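Gamma-glutamyltransferase 1 Threonine peptidase. MEROPS family T03 (PDB 7D9E) catalyses gamma-glutamyl transfer, moving the glutamyl group of donors such as glutathione to an amino acid or to water, a reaction used in theanine synthesis. Local coordinates at the interface of chains A and B. Numbering follows the deposited sequence. Chains: chain A, Gamma-glutamyltransferase 1 Threonine peptidase. MEROPS family T03; chain B, Gamma-glutamyltransferase 1 Threonine peptidase. MEROPS family T03.

Contacts 1 and 2 join the same two subunits, chains A and B, at places whose C-alpha centres lie about 34 Å apart, and they have no residue or element in common. Contact 1 is built on helix 297-317 of chain A and mixes polar links with packing against a tyrosine ring. Contact 2 is an apolar meeting of loops with the short 3-10 helix 40-43 of chain B, whose end residues B:Glu40 and B:Asp43 belong to the glutamate-binding pocket. Contact 1 therefore probably serves mainly to hold the heterodimer together, whereas contact 2 may also steady a wall of the active site.

Contact 1: the interface of chains A and B. Residues chain A 300-301, 304, 308, 349; chain B 126, 134, 150, 155.
The phenol oxygen OH of B:Tyr155 meets imidazole nitrogen ND1 of A:His301 in a hydrogen bond of 2.6 Å, its direction not settled by the coordinates. The bond is moderately bent, 149° at the hydrogen, and ND1 lies at the edge of the phenol ring, in its plane. A:His301 brings its ring off the helix to the phenol with CG anti to the backbone N (chi1 166°). A water also touches B:Tyr155 OH at 2.8 Å and leads to the side-chain amine NZ of A:Lys308, so two routes, one direct and one through water, tie this oxygen of chain B to chain A.

Tyrosine suits the place because its flat body takes aliphatic groups on both faces. A:Ile349 sets CD1 over the centre of one face, 3.5 Å from the centroid; CD1 of B:Ile134 lies against the opposite face, nearer the rim. The two methyls should limit tilting of the ring and keep its hydroxyl aimed at the histidine.

A:Lys308 NZ also hydrogen-bonds B:His126 NE2 at 3.1 Å, but from well outside the imidazole plane, which should weaken the bond. Lower on the chain, CG of A:Lys308 sits in plane at the ring edge. Small enough to let B:His126 approach, A:Ser304 lies with OG 3.6 Å from the histidine CB, and turns that hydroxyl to A:Ile300 O, 2.8 Å away and above the carbonyl plane. A:Ile300 CG2 rests against the neighbouring methyls B:Leu150 CD1 and B:Ile134 CD1.

A:Ile300, A:Ser304 and A:Lys308, four residues apart, line one side of helix 297-317, against strands 125-126 and 133-136, helix 144-153 and the loop residue B:Tyr155 of chain B.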
loop_
_atom_site.group_PDB
_atom_site.type_symbol
_atom_site.label_atom_id
_atom_site.label_comp_id
_atom_site.label_asym_id
_atom_site.label_seq_id
_atom_site.Cartn_x
_atom_site.Cartn_y
_atom_site.Cartn_z
ATOM N N ILE A 300 -19.019 7.320 -12.992
ATOM C CA ILE A 300 -18.162 7.956 -12.004
ATOM C C ILE A 300 -18.983 8.524 -10.864
ATOM O O ILE A 300 -18.573 8.448 -9.684
ATOM C CB ILE A 300 -17.287 9.026 -12.690
ATOM C CG1 ILE A 300 -16.200 8.348 -13.530
ATOM C CG2 ILE A 300 -16.663 9.969 -11.652
ATOM C CD1 ILE A 300 -15.478 9.258 -14.503
ATOM N N HIS A 301 -20.160 9.064 -11.183
ATOM C CA HIS A 301 -21.039 9.562 -10.136
ATOM C C HIS A 301 -21.474 8.431 -9.214
ATOM O O HIS A 301 -21.471 8.579 -7.989
ATOM C CB HIS A 301 -22.260 10.236 -10.755
ATOM C CG HIS A 301 -23.342 10.479 -9.765
ATOM N ND1 HIS A 301 -23.185 11.346 -8.705
ATOM C CD2 HIS A 301 -24.573 9.935 -9.633
ATOM C CE1 HIS A 301 -24.287 11.341 -7.976
ATOM N NE2 HIS A 301 -25.143 10.497 -8.520
ATOM N N SER A 304 -18.735 7.482 -6.910
ATOM C CA SER A 304 -18.553 8.525 -5.907
ATOM C C SER A 304 -19.605 8.428 -4.814
ATOM O O SER A 304 -19.296 8.630 -3.635
ATOM C CB SER A 304 -18.584 9.905 -6.562
ATOM O OG SER A 304 -17.557 10.022 -7.555
ATOM N N LYS A 308 -18.700 7.854 -0.862
ATOM C CA LYS A 308 -19.116 8.732 0.224
ATOM C C LYS A 308 -19.388 7.937 1.493
ATOM O O LYS A 308 -18.967 8.327 2.592
ATOM C CB LYS A 308 -20.377 9.495 -0.175
ATOM C CG LYS A 308 -20.113 10.780 -0.973
ATOM C CD LYS A 308 -21.436 11.423 -1.331
ATOM C CE LYS A 308 -21.340 12.937 -1.517
ATOM N NZ LYS A 308 -20.384 13.320 -2.617
ATOM N N ILE A 349 -26.060 14.249 -6.635
ATOM C CA ILE A 349 -25.109 14.142 -5.538
ATOM C C ILE A 349 -25.854 14.217 -4.213
ATOM O O ILE A 349 -26.619 15.158 -3.962
ATOM C CB ILE A 349 -24.076 15.271 -5.622
ATOM C CG1 ILE A 349 -23.266 15.175 -6.923
ATOM C CG2 ILE A 349 -23.137 15.208 -4.432
ATOM C CD1 ILE A 349 -22.344 16.366 -7.135
ATOM N N HIS B 126 -13.004 9.655 -5.279
ATOM C CA HIS B 126 -13.748 10.526 -4.393
ATOM C C HIS B 126 -13.697 9.928 -2.994
ATOM O O HIS B 126 -13.653 8.709 -2.836
ATOM C CB HIS B 126 -15.209 10.648 -4.857
ATOM C CG HIS B 126 -16.056 11.472 -3.947
ATOM N ND1 HIS B 126 -15.832 12.820 -3.749
ATOM C CD2 HIS B 126 -17.117 11.146 -3.176
ATOM C CE1 HIS B 126 -16.717 13.282 -2.880
ATOM N NE2 HIS B 126 -17.511 12.287 -2.522
ATOM N N ILE B 134 -13.729 15.244 -6.961
ATOM C CA ILE B 134 -13.229 14.067 -7.654
ATOM C C ILE B 134 -11.812 14.353 -8.122
ATOM O O ILE B 134 -11.560 15.351 -8.815
ATOM C CB ILE B 134 -14.122 13.680 -8.846
ATOM C CG1 ILE B 134 -15.538 13.358 -8.378
ATOM C CG2 ILE B 134 -13.532 12.465 -9.571
ATOM C CD1 ILE B 134 -16.547 13.233 -9.513
ATOM N N LEU B 150 -20.013 16.007 -15.072
ATOM C CA LEU B 150 -19.753 15.898 -13.640
ATOM C C LEU B 150 -19.774 17.273 -12.986
ATOM O O LEU B 150 -20.327 17.441 -11.895
ATOM C CB LEU B 150 -18.424 15.206 -13.376
ATOM C CG LEU B 150 -18.354 13.728 -13.712
ATOM C CD1 LEU B 150 -16.925 13.238 -13.678
ATOM C CD2 LEU B 150 -19.235 12.920 -12.759
ATOM N N TYR B 155 -19.891 18.580 -9.011
ATOM C CA TYR B 155 -18.584 18.129 -8.561
ATOM C C TYR B 155 -17.494 19.144 -8.881
ATOM O O TYR B 155 -17.547 19.856 -9.892
ATOM C CB TYR B 155 -18.207 16.819 -9.251
ATOM C CG TYR B 155 -18.971 15.607 -8.776
ATOM C CD1 TYR B 155 -18.733 15.053 -7.526
ATOM C CD2 TYR B 155 -19.919 14.998 -9.585
ATOM C CE1 TYR B 155 -19.419 13.938 -7.107
ATOM C CE2 TYR B 155 -20.605 13.890 -9.177
ATOM C CZ TYR B 155 -20.353 13.357 -7.929
ATOM O OH TYR B 155 -21.020 12.237 -7.495
HETATM O O HOH W 1 -21.321 11.758 -4.774
#

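Contact 2: the interface of chains A and B. Residues chain A 98, 101-102, 105-106; chain B 41, 64.
A:Tyr106 meets B:Ile64 and B:Met41 where loops of the large subunit rest on the small subunit of this gamma-glutamyltranspeptidase, an N-terminal nucleophile hydrolase whose catalytic threonine, B:Thr1, begins chain B.

The aromatic contacts come first. CD1 of B:Ile64 approaches the rim of the A:Tyr106 ring, 3.6 Å from CD2, the two side chains crossing at about a right angle. It comes from the same side of the ring as A:Met105, whose CG stands 3.5 Å above the plane, over the centre. A:Met105 can lie back on its neighbour's ring because CG sits between the backbone N and the carbonyl carbon (chi1 65°), a cramped position that sets CG over the ring. At the far end of the phenol, B:Met41 lies across the ring axis, its CB 3.9 Å from CZ of A:Tyr106. Replacing A:Tyr106 by an alanine is likely to leave B:Ile64 CD1 and the flank of B:Met41 without their aromatic partner and to take away the ring on which A:Met105 CG rests.

Contacts of sulfur and methyl groups join the two methionines. Bends at chi2 (-72°) and chi3 (-65°) curl B:Met41 so that its CE methyl lies 3.9 Å from SD of A:Met105. Its own sulfur SD meets ring carbon CD of A:Pro98, 4.0 Å away. Flexible, unbranched and polarisable, methionine is well suited to following so uneven a surface, and the compact proline ring may give the sulfur a rigid neighbour.

Aliphatic packing adds the other branch of B:Ile64, since a beta-branched isoleucine can offer a second methyl while CD1 serves the tyrosine. CG2 rests 3.9 Å from CB of A:Ala101, where a small residue lets the loop come near. The same methyl also lies near a backbone carbonyl, 3.6 Å from O of A:Thr102.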
loop_
_atom_site.group_PDB
_atom_site.type_symbol
_atom_site.label_atom_id
_atom_site.label_comp_id
_atom_site.label_asym_id
_atom_site.label_seq_id
_atom_site.Cartn_x
_atom_site.Cartn_y
_atom_site.Cartn_z
ATOM N N PRO A 98 6.102 4.276 18.580
ATOM C CA PRO A 98 7.036 4.079 19.698
ATOM C C PRO A 98 6.355 4.186 21.052
ATOM O O PRO A 98 5.307 4.814 21.218
ATOM C CB PRO A 98 8.106 5.167 19.491
ATOM C CG PRO A 98 7.787 5.827 18.170
ATOM C CD PRO A 98 6.527 5.316 17.626
ATOM N N ALA A 101 5.410 7.533 22.231
ATOM C CA ALA A 101 4.436 8.332 21.501
ATOM C C ALA A 101 3.252 8.690 22.390
ATOM O O ALA A 101 2.917 7.970 23.332
ATOM C CB ALA A 101 3.951 7.563 20.268
ATOM N N THR A 102 2.617 9.820 22.089
ATOM C CA THR A 102 1.481 10.308 22.856
ATOM C C THR A 102 0.468 10.960 21.919
ATOM O O THR A 102 0.820 11.480 20.861
ATOM C CB THR A 102 1.946 11.262 23.979
ATOM O OG1 THR A 102 0.955 11.320 25.017
ATOM C CG2 THR A 102 2.207 12.656 23.436
ATOM N N MET A 105 1.265 14.496 20.434
ATOM C CA MET A 105 2.672 14.770 20.216
ATOM C C MET A 105 2.920 15.694 19.019
ATOM O O MET A 105 3.999 16.288 18.917
ATOM C CB MET A 105 3.470 13.490 19.966
ATOM C CG MET A 105 3.128 12.759 18.711
ATOM S SD MET A 105 3.632 11.027 18.721
ATOM C CE MET A 105 5.328 11.221 18.217
ATOM N N TYR A 106 1.974 15.812 18.098
ATOM C CA TYR A 106 2.176 16.658 16.927
ATOM C C TYR A 106 1.478 18.010 17.048
ATOM O O TYR A 106 1.420 18.753 16.061
ATOM C CB TYR A 106 1.758 15.920 15.656
ATOM C CG TYR A 106 2.572 14.672 15.411
ATOM C CD1 TYR A 106 3.949 14.734 15.260
ATOM C CD2 TYR A 106 1.964 13.429 15.351
ATOM C CE1 TYR A 106 4.692 13.601 15.023
ATOM C CE2 TYR A 106 2.703 12.283 15.145
ATOM C CZ TYR A 106 4.063 12.372 14.997
ATOM O OH TYR A 106 4.794 11.226 14.785
ATOM N N MET B 41 3.849 7.739 10.894
ATOM C CA MET B 41 3.067 8.303 11.991
ATOM C C MET B 41 1.967 9.228 11.475
ATOM O O MET B 41 0.949 9.424 12.155
ATOM C CB MET B 41 3.990 9.051 13.018
ATOM C CG MET B 41 4.945 8.019 13.683
ATOM S SD MET B 41 4.037 6.890 14.876
ATOM C CE MET B 41 3.551 8.156 16.076
ATOM N N ILE B 64 -3.282 8.350 18.086
ATOM C CA ILE B 64 -1.957 7.852 18.442
ATOM C C ILE B 64 -2.005 7.188 19.812
ATOM O O ILE B 64 -2.501 7.765 20.791
ATOM C CB ILE B 64 -0.928 8.998 18.426
ATOM C CG1 ILE B 64 -0.902 9.674 17.056
ATOM C CG2 ILE B 64 0.454 8.492 18.835
ATOM C CD1 ILE B 64 -0.137 11.007 17.033
#